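Local atomic coordinates of glycosyl hydrolases family 2, sugar binding domain protein (Bacteroides uniformis str. 3978 T3 ii, PDB entry 6D1P), a protein that is a beta-glucuronidase from a human gut bacterium and, as a glycoside hydrolase family 2 member, probably hydrolyses O-glycosidic bonds. Residues S369-I372 with L373-D377; H451-A454 with H455-P459; F316-G320 with E321-L325. One frame throughout, in Å; residues are numbered along the deposited sequence.

Contact 1 (S369-I372 with L373-D377)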
# COMPACT_ATOMS: atom_id res chain seq x y z
N SER A 369 3.17 -25.62 -8.91
CA SER A 369 3.31 -26.48 -7.73
C SER A 369 3.43 -27.96 -8.09
O SER A 369 2.67 -28.47 -8.91
CB SER A 369 2.11 -26.29 -6.80
OG SER A 369 2.05 -27.32 -5.83
N GLY A 370 4.37 -28.64 -7.42
CA GLY A 370 4.50 -30.08 -7.57
C GLY A 370 3.20 -30.83 -7.30
O GLY A 370 3.00 -31.92 -7.83
N ILE A 371 2.31 -30.25 -6.48
CA ILE A 371 1.01 -30.86 -6.23
C ILE A 371 0.22 -30.97 -7.52
O ILE A 371 -0.51 -31.95 -7.72
CB ILE A 371 0.24 -30.04 -5.17
CG1 ILE A 371 1.08 -29.94 -3.90
CG2 ILE A 371 -1.09 -30.69 -4.86
CD1 ILE A 371 0.58 -28.92 -2.91
N ILE A 372 0.35 -29.99 -8.40
CA ILE A 372 -0.36 -30.05 -9.67
C ILE A 372 0.20 -31.16 -10.55
O ILE A 372 -0.55 -31.88 -11.22
CB ILE A 372 -0.29 -28.68 -10.38
CG1 ILE A 372 -0.87 -27.58 -9.47
CG2 ILE A 372 -0.96 -28.76 -11.74
CD1 ILE A 372 -2.35 -27.63 -9.34
N LEU A 373 1.52 -31.31 -10.56
CA LEU A 373 2.16 -32.35 -11.36
C LEU A 373 1.72 -33.73 -10.88
O LEU A 373 1.34 -34.59 -11.69
CB LEU A 373 3.68 -32.20 -11.29
CG LEU A 373 4.34 -31.12 -12.16
CD1 LEU A 373 4.30 -31.60 -13.60
CD2 LEU A 373 3.70 -29.71 -12.05
N ARG A 374 1.77 -33.96 -9.56
CA ARG A 374 1.29 -35.22 -9.02
C ARG A 374 -0.17 -35.46 -9.41
O ARG A 374 -0.53 -36.57 -9.81
CB ARG A 374 1.45 -35.25 -7.51
CG ARG A 374 2.88 -35.41 -7.06
CD ARG A 374 3.04 -35.00 -5.60
NE ARG A 374 4.15 -34.06 -5.48
CZ ARG A 374 4.28 -33.16 -4.52
NH1 ARG A 374 3.36 -33.05 -3.57
NH2 ARG A 374 5.34 -32.35 -4.54
N LEU A 375 -1.01 -34.42 -9.34
CA LEU A 375 -2.40 -34.59 -9.75
C LEU A 375 -2.52 -34.94 -11.23
O LEU A 375 -3.40 -35.73 -11.62
CB LEU A 375 -3.20 -33.34 -9.41
CG LEU A 375 -3.54 -33.19 -7.92
CD1 LEU A 375 -3.81 -31.72 -7.54
CD2 LEU A 375 -4.71 -34.10 -7.53
N CYS A 376 -1.66 -34.39 -12.07
CA CYS A 376 -1.70 -34.74 -13.49
C CYS A 376 -1.25 -36.18 -13.70
O CYS A 376 -1.90 -36.94 -14.43
CB CYS A 376 -0.83 -33.75 -14.28
SG CYS A 376 -1.54 -32.08 -14.36
N ASP A 377 -0.15 -36.58 -13.06
CA ASP A 377 0.23 -37.98 -13.04
C ASP A 377 -0.92 -38.88 -12.60
O ASP A 377 -1.14 -39.95 -13.18
CB ASP A 377 1.44 -38.18 -12.13
CG ASP A 377 2.71 -37.65 -12.74
OD1 ASP A 377 2.67 -37.19 -13.89
OD2 ASP A 377 3.77 -37.69 -12.08
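I371 and L375, one helical turn apart, lie side by side and point the same way, CG2 of I371 meeting CD1 of L375 at 4.0 Å. With C-beta branching, I371 sends CG2 anti to its backbone N and CG1 beside it (chi1 -56°), a setting that aims one branch at L375 and the other at R374. I372 makes the matching i to i+4 step, its CG2 4.3 Å from SG of C376. Apolar side chains suit I371, I372 and L375 because helix 343-356 closes over them: M346 touches I371 and I372, and M350 touches L375. L373 and C376 reach strand 382-386 instead, at E385 and V383. Beneath the side chains the backbone repeats its i to i+4 bonds, from R374 N to G370 O (2.9 Å), L375 N to I371 O and C376 N to I372 O, whereas L373 N to S369 O is weak at 3.5 Å. S369 is the N-cap, and its OG accepts the N-H of I371 (3.0 Å, 146° at the hydrogen), satisfying a first-turn donor that lacks a helical partner.

The looser, solvent-facing side belongs to R374. Its long chain bends at chi3 and turns back along the first turn, laying one face of the guanidinium over I371 N and G370 O, while NH1 comes 3.9 Å from CG1 of I371. Glycine suits position 370, since a beta carbon there would sit only 2.7 Å from NH2 of R374 as the arginine now lies. An amphipathic helix packed on the barrel strands is the usual alpha segment of a beta-alpha-beta unit, here strand 360-362, helix 370-379 and strand 382-386 of the TIM barrel.

Contact 2 (H451-A454 with H455-P459)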
# COMPACT_ATOMS: atom_id res chain seq x y z
N HIS A 451 16.96 -24.06 -26.22
CA HIS A 451 16.55 -25.34 -26.81
C HIS A 451 17.63 -26.40 -26.64
O HIS A 451 17.33 -27.55 -26.26
CB HIS A 451 16.20 -25.16 -28.29
CG HIS A 451 16.04 -26.46 -29.02
ND1 HIS A 451 14.86 -27.16 -29.04
CD2 HIS A 451 16.93 -27.18 -29.75
CE1 HIS A 451 15.02 -28.26 -29.75
NE2 HIS A 451 16.27 -28.29 -30.20
N ASP A 452 18.89 -26.04 -26.89
CA ASP A 452 19.98 -27.00 -26.74
C ASP A 452 20.16 -27.41 -25.29
O ASP A 452 20.48 -28.57 -25.00
CB ASP A 452 21.28 -26.41 -27.29
CG ASP A 452 21.25 -26.21 -28.77
OD1 ASP A 452 20.53 -26.96 -29.44
OD2 ASP A 452 21.93 -25.29 -29.28
N LEU A 453 19.96 -26.46 -24.37
CA LEU A 453 20.10 -26.78 -22.95
C LEU A 453 19.06 -27.80 -22.52
O LEU A 453 19.37 -28.76 -21.81
CB LEU A 453 19.99 -25.50 -22.11
CG LEU A 453 20.07 -25.59 -20.58
CD1 LEU A 453 21.30 -26.36 -20.18
CD2 LEU A 453 20.08 -24.20 -19.90
N ALA A 454 17.80 -27.61 -22.96
CA ALA A 454 16.75 -28.55 -22.62
C ALA A 454 17.02 -29.93 -23.23
O ALA A 454 16.96 -30.95 -22.54
CB ALA A 454 15.40 -28.02 -23.11
N HIS A 455 17.35 -29.98 -24.52
CA HIS A 455 17.62 -31.28 -25.12
C HIS A 455 18.84 -31.93 -24.50
O HIS A 455 18.91 -33.16 -24.42
CB HIS A 455 17.74 -31.17 -26.63
CG HIS A 455 16.47 -31.51 -27.33
ND1 HIS A 455 16.31 -32.67 -28.06
CD2 HIS A 455 15.26 -30.90 -27.34
CE1 HIS A 455 15.08 -32.74 -28.52
NE2 HIS A 455 14.42 -31.67 -28.10
N ARG A 456 19.80 -31.14 -24.01
CA ARG A 456 20.94 -31.75 -23.35
C ARG A 456 20.55 -32.28 -21.99
O ARG A 456 21.00 -33.35 -21.58
CB ARG A 456 22.08 -30.75 -23.24
CG ARG A 456 23.38 -31.32 -22.72
CD ARG A 456 24.34 -30.18 -22.41
NE ARG A 456 24.17 -29.68 -21.04
CZ ARG A 456 24.24 -28.40 -20.68
NH1 ARG A 456 24.44 -27.45 -21.59
NH2 ARG A 456 24.07 -28.05 -19.40
N LEU A 457 19.68 -31.56 -21.28
CA LEU A 457 19.29 -32.00 -19.95
C LEU A 457 18.34 -33.19 -20.00
O LEU A 457 18.43 -34.10 -19.17
CB LEU A 457 18.64 -30.85 -19.16
CG LEU A 457 19.45 -29.73 -18.51
CD1 LEU A 457 18.53 -28.98 -17.57
CD2 LEU A 457 20.68 -30.22 -17.76
N ASP A 458 17.40 -33.18 -20.94
CA ASP A 458 16.36 -34.21 -21.00
C ASP A 458 16.06 -34.55 -22.45
O ASP A 458 15.13 -34.01 -23.05
CB ASP A 458 15.09 -33.79 -20.26
CG ASP A 458 13.96 -34.82 -20.39
OD1 ASP A 458 14.23 -36.01 -20.67
OD2 ASP A 458 12.79 -34.42 -20.22
N PRO A 459 16.82 -35.47 -23.03
CA PRO A 459 16.56 -35.86 -24.43
C PRO A 459 15.21 -36.53 -24.63
O PRO A 459 14.77 -36.62 -25.78
CB PRO A 459 17.71 -36.83 -24.74
CG PRO A 459 18.74 -36.55 -23.74
CD PRO A 459 18.02 -36.13 -22.49
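The last turns of helix 440-457 bring H451 and H455 together, their rings meeting obliquely one turn apart. CE1 of H451 approaches CD2 of H455 to 3.6 Å, and the planes are inclined at 32°, with NE2 of H451 over one face of the H455 ring. CG of H451 stands anti to its backbone N (chi1 168°), which helps bring the imidazole alongside that of H455. Each ring is also tethered by a nitrogen, ND1 of H451 to T463 and NE2 of H455 to D476. Histidine suits both places by offering a flat surface to its neighbour and a polar atom to the partner beyond.

This helix is the crossover of a beta-alpha-beta unit in the TIM barrel, between strands 420-432 and 462-466, and the side facing helix 397-414 is apolar. There the small A454 packs its methyl against I411 of that helix and T463 of strand 462-466, while L453 and L457 both touch T408. The two leucines also meet each other, CD1 of L453 lying 4.2 Å from CG of L457.

Toward solvent, R456 folds its chain at chi3 and lays one face of the guanidinium on CD1 of L453, with NH2 3.3 Å from that methyl. The contact is one of apolar carbon beneath a flat cation, leaving the N-H groups to point around its rim. At the end of the helix D458 N still donates to A454 O (2.8 Å), after which D458 leaves helical geometry; its buried carboxylate is held by a salt bridge to R461 and hydrogen bonds to T460 and W423.

Contact 3 (F316-G320 with E321-L325)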
# COMPACT_ATOMS: atom_id res chain seq x y z
N PHE A 316 -0.52 -36.46 -33.23
CA PHE A 316 0.21 -36.86 -32.03
C PHE A 316 -0.19 -38.29 -31.64
O PHE A 316 -1.38 -38.66 -31.61
CB PHE A 316 -0.12 -35.90 -30.86
CG PHE A 316 0.33 -36.39 -29.51
CD1 PHE A 316 1.66 -36.27 -29.13
CD2 PHE A 316 -0.57 -37.00 -28.65
CE1 PHE A 316 2.08 -36.75 -27.90
CE2 PHE A 316 -0.15 -37.48 -27.42
CZ PHE A 316 1.17 -37.35 -27.04
N TYR A 317 0.81 -39.12 -31.33
CA TYR A 317 0.60 -40.54 -31.08
C TYR A 317 1.05 -40.85 -29.66
O TYR A 317 2.20 -40.59 -29.29
CB TYR A 317 1.36 -41.41 -32.08
CG TYR A 317 0.92 -41.23 -33.51
CD1 TYR A 317 1.34 -40.14 -34.25
CD2 TYR A 317 0.08 -42.16 -34.12
CE1 TYR A 317 0.93 -39.96 -35.57
CE2 TYR A 317 -0.34 -42.00 -35.45
CZ TYR A 317 0.10 -40.90 -36.17
OH TYR A 317 -0.28 -40.70 -37.48
N LEU A 318 0.14 -41.39 -28.87
CA LEU A 318 0.43 -41.86 -27.53
C LEU A 318 0.32 -43.37 -27.50
O LEU A 318 -0.70 -43.92 -27.93
CB LEU A 318 -0.53 -41.23 -26.51
CG LEU A 318 -0.24 -41.73 -25.09
CD1 LEU A 318 1.06 -41.12 -24.62
CD2 LEU A 318 -1.40 -41.42 -24.14
N ASN A 319 1.35 -44.04 -27.00
CA ASN A 319 1.38 -45.49 -26.96
C ASN A 319 0.86 -46.11 -28.27
O ASN A 319 0.04 -47.02 -28.28
CB ASN A 319 0.59 -45.99 -25.75
CG ASN A 319 1.17 -45.50 -24.44
OD1 ASN A 319 2.39 -45.30 -24.33
ND2 ASN A 319 0.32 -45.28 -23.44
N GLY A 320 1.34 -45.57 -29.39
CA GLY A 320 1.06 -46.14 -30.70
C GLY A 320 -0.28 -45.80 -31.32
O GLY A 320 -0.52 -46.17 -32.48
N GLU A 321 -1.17 -45.10 -30.62
CA GLU A 321 -2.43 -44.69 -31.20
C GLU A 321 -2.51 -43.16 -31.30
O GLU A 321 -2.10 -42.44 -30.37
CB GLU A 321 -3.60 -45.24 -30.38
CG GLU A 321 -4.25 -46.49 -30.94
CD GLU A 321 -5.73 -46.59 -30.53
OE1 GLU A 321 -6.12 -45.95 -29.52
OE2 GLU A 321 -6.50 -47.29 -31.23
N ARG A 322 -3.01 -42.68 -32.43
CA ARG A 322 -3.24 -41.25 -32.57
C ARG A 322 -4.21 -40.79 -31.48
O ARG A 322 -5.23 -41.44 -31.22
CB ARG A 322 -3.81 -40.94 -33.95
CG ARG A 322 -4.01 -39.45 -34.22
CD ARG A 322 -5.39 -38.96 -33.79
NE ARG A 322 -5.52 -37.51 -33.96
CZ ARG A 322 -6.45 -36.92 -34.70
NH1 ARG A 322 -7.34 -37.66 -35.34
NH2 ARG A 322 -6.50 -35.60 -34.80
N LEU A 323 -3.88 -39.67 -30.84
CA LEU A 323 -4.67 -39.15 -29.73
C LEU A 323 -4.79 -37.64 -29.89
O LEU A 323 -3.78 -36.93 -29.87
CB LEU A 323 -4.04 -39.51 -28.38
CG LEU A 323 -4.69 -38.93 -27.11
CD1 LEU A 323 -6.14 -39.44 -26.95
CD2 LEU A 323 -3.85 -39.26 -25.88
N LEU A 324 -6.01 -37.17 -30.09
CA LEU A 324 -6.25 -35.74 -30.20
C LEU A 324 -6.17 -35.13 -28.80
O LEU A 324 -6.98 -35.43 -27.94
CB LEU A 324 -7.60 -35.48 -30.85
CG LEU A 324 -7.58 -34.02 -31.33
CD1 LEU A 324 -8.26 -33.89 -32.68
CD2 LEU A 324 -8.23 -33.10 -30.30
N LEU A 325 -5.17 -34.27 -28.59
CA LEU A 325 -4.99 -33.64 -27.29
C LEU A 325 -6.15 -32.68 -27.01
O LEU A 325 -6.44 -31.78 -27.81
CB LEU A 325 -3.64 -32.92 -27.24
CG LEU A 325 -2.49 -33.90 -27.45
CD1 LEU A 325 -1.18 -33.17 -27.64
CD2 LEU A 325 -2.37 -34.89 -26.30
O HOH W 1 -3.34 -36.23 -32.56
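F316 and L325 cross at about a right angle, the leucine fork fitting against the phenyl ring. CD1 of L325 stands over one ring face in a CH-pi contact, 4.2 Å from the centroid and 21° off the normal, while CD2 of the same fork presses on CE2 of F316 at 3.6 Å. L323 bounds the hollow on another side: its carbonyl O lies in the ring plane, at the edge near CD2 of F316. CG of F316 anti to the backbone N (chi1 167°) places the ring beside L323 and L325. An alanine at this position is likely to open a gap beside L325, taking from its CD1 the ring face, and from its CD2 the ring atoms, against which they pack.

A second bump and hollow follows along the hairpin, where L318 and L323 run side by side, their CD2 atoms 3.7 Å apart. Leucine suits both places, giving branched apolar ends that fit beside each other and, for L318, against F308, which touches F316 as well. Y317 and R322 share the sheet face opposite to that of L318, CE2 of the tyrosine 3.9 Å from CB of the arginine. Their polar ends have partners beyond the hairpin, Y317 OH in E311 and R322 NH2 in the carbonyls of L570 and M567. Water 1 bridges the strands, accepting from F316 N and from R322 NE (2.9 Å).

N319 and G320 make the bend with positive phi, natural for asparagine and glycine, and E321 N closes it onto L318 O at 3.0 Å. The whole is a beta hairpin closed by a type I' turn from L318 to E321, whose second strand, after a short break, continues into the TIM barrel, where L325 makes backbone hydrogen bonds with T571 and S573.

Overall arrangement
All three contacts belong to the TIM-barrel part of the chain, yet none touches another: centres are 22 or 23 Å apart, with nearest atoms about 11 to 13 Å apart. Contact 1 is the buried one, its centre about 12 Å from the centre of the chain; contacts 2 and 3 are partly buried, their centres about 26 and 25 Å from that same point. Contacts 1 and 2 each belong to a crossover helix of a beta-alpha-beta unit, one at its capped start and the other at its end. Chemistry follows place: aliphatic flanks dominate contact 1, histidines tethered to polar partners mark contact 2, and contact 3 replaces helical spacing with cross-strand pairing and an aromatic face.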